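Local coordinates for cyclase (Streptomyces sp. R1128, PDB 3TFZ), which probably cyclises and aromatises a nascent polyketide chain as the aromatase/cyclase ZhuI of the R1128 biosynthetic pathway, at residues A157-R160 with V161-A164. Numbering follows the deposited sequence.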
loop_
_atom_site.group_PDB
_atom_site.type_symbol
_atom_site.label_atom_id
_atom_site.label_comp_id
_atom_site.label_asym_id
_atom_site.label_seq_id
_atom_site.Cartn_x
_atom_site.Cartn_y
_atom_site.Cartn_z
ATOM N N ALA A 157 0.265 13.042 -11.809
ATOM C CA ALA A 157 1.644 12.905 -12.252
ATOM C C ALA A 157 1.675 12.293 -13.663
ATOM O O ALA A 157 2.494 12.680 -14.528
ATOM C CB ALA A 157 2.530 12.044 -11.194
ATOM N N GLU A 158 0.847 11.297 -13.879
ATOM C CA GLU A 158 0.799 10.614 -15.179
ATOM C C GLU A 158 0.212 11.557 -16.337
ATOM O O GLU A 158 0.756 11.593 -17.439
ATOM C CB GLU A 158 0.064 9.275 -15.046
ATOM C CG GLU A 158 0.692 8.313 -14.072
ATOM C CD GLU A 158 -0.002 6.931 -14.010
ATOM O OE1 GLU A 158 -1.009 6.769 -14.701
ATOM O OE2 GLU A 158 0.406 6.025 -13.231
ATOM N N ARG A 159 -0.868 12.295 -16.064
ATOM C CA ARG A 159 -1.328 13.452 -16.840
ATOM C C ARG A 159 -0.188 14.372 -17.304
ATOM O O ARG A 159 -0.223 14.875 -18.404
ATOM C CB ARG A 159 -2.129 14.285 -15.860
ATOM C CG ARG A 159 -3.060 15.141 -16.417
ATOM C CD ARG A 159 -4.209 15.596 -15.429
ATOM N NE ARG A 159 -5.080 14.489 -15.046
ATOM C CZ ARG A 159 -5.495 14.208 -13.791
ATOM N NH1 ARG A 159 -5.167 14.990 -12.724
ATOM N NH2 ARG A 159 -6.301 13.141 -13.610
ATOM N N ARG A 160 0.724 14.716 -16.401
ATOM C CA ARG A 160 1.871 15.559 -16.671
ATOM C C ARG A 160 2.968 14.933 -17.529
ATOM O O ARG A 160 3.587 15.627 -18.309
ATOM C CB ARG A 160 2.503 16.085 -15.368
ATOM C CG ARG A 160 1.543 16.914 -14.587
ATOM C CD ARG A 160 2.256 17.796 -13.670
ATOM N NE ARG A 160 1.279 18.377 -12.746
ATOM C CZ ARG A 160 1.553 19.325 -11.836
ATOM N NH1 ARG A 160 2.807 19.796 -11.662
ATOM N NH2 ARG A 160 0.568 19.793 -11.087
ATOM N N VAL A 161 3.236 13.647 -17.330
ATOM C CA VAL A 161 3.972 12.863 -18.294
ATOM C C VAL A 161 3.375 12.911 -19.714
ATOM O O VAL A 161 4.168 13.089 -20.689
ATOM C CB VAL A 161 4.191 11.339 -17.873
ATOM C CG1 VAL A 161 4.948 10.619 -19.038
ATOM C CG2 VAL A 161 4.987 11.247 -16.618
ATOM N N ARG A 162 2.056 12.649 -19.872
ATOM C CA ARG A 162 1.456 12.884 -21.179
ATOM C C ARG A 162 1.744 14.274 -21.723
ATOM O O ARG A 162 2.142 14.391 -22.877
ATOM C CB ARG A 162 -0.063 12.616 -21.245
ATOM C CG ARG A 162 -0.326 11.219 -20.944
ATOM C CD ARG A 162 -1.658 10.799 -21.283
ATOM N NE ARG A 162 -2.747 11.653 -20.799
ATOM C CZ ARG A 162 -3.399 11.582 -19.630
ATOM N NH1 ARG A 162 -3.062 10.689 -18.676
ATOM N NH2 ARG A 162 -4.402 12.447 -19.445
ATOM N N ALA A 163 1.466 15.339 -20.954
ATOM C CA ALA A 163 1.608 16.729 -21.489
ATOM C C ALA A 163 3.068 17.085 -21.818
ATOM O O ALA A 163 3.276 17.785 -22.808
ATOM C CB ALA A 163 1.020 17.761 -20.551
ATOM N N ALA A 164 4.058 16.610 -21.044
ATOM C CA ALA A 164 5.506 16.798 -21.400
ATOM C C ALA A 164 5.978 15.927 -22.547
ATOM O O ALA A 164 6.943 16.239 -23.202
ATOM C CB ALA A 164 6.484 16.631 -20.171
#
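With chi1 at -62° CG of Arg162 lies beside its own backbone N, anti to the carbonyl carbon, and a bend at chi3 (-50°) then folds the guanidinium back over the preceding turn, where one of its faces lies against CA of Arg159. This is the last stretch of the long C-terminal helix, 131-164, of the helix-grip (Bet v 1-like) fold. Val161 sets CG1 anti to the backbone N, which leaves CG2 to lean back over Ala157, 3.6 Å from Ala157 O.

Four successive i to i+4 backbone hydrogen bonds link 157-160 to 161-164, beginning with Val161 N to Ala157 O at 3.1 Å and ending with Ala164 N to Arg160 O at 2.9 Å. The one from Arg162 N to Glu158 O, 3.0 Å long, is nearly straight, with an N-H...O angle of 169°.

Ala157 and Val161 share one side of the helix and pack on helix 17-25 through Val20 and Leu19, respectively. The Glu158 carboxylate accepts a hydrogen bond from Ala14 N through OE2, and its OE1, 5.9 Å from Arg162 NH1, makes no direct salt bridge with that arginine. One turn back, Glu156 forms salt bridges with both Arg159 and Arg160. The Arg162 guanidinium rests on the exposed side of the helix, its NH1 3.7 Å from Arg159 CA.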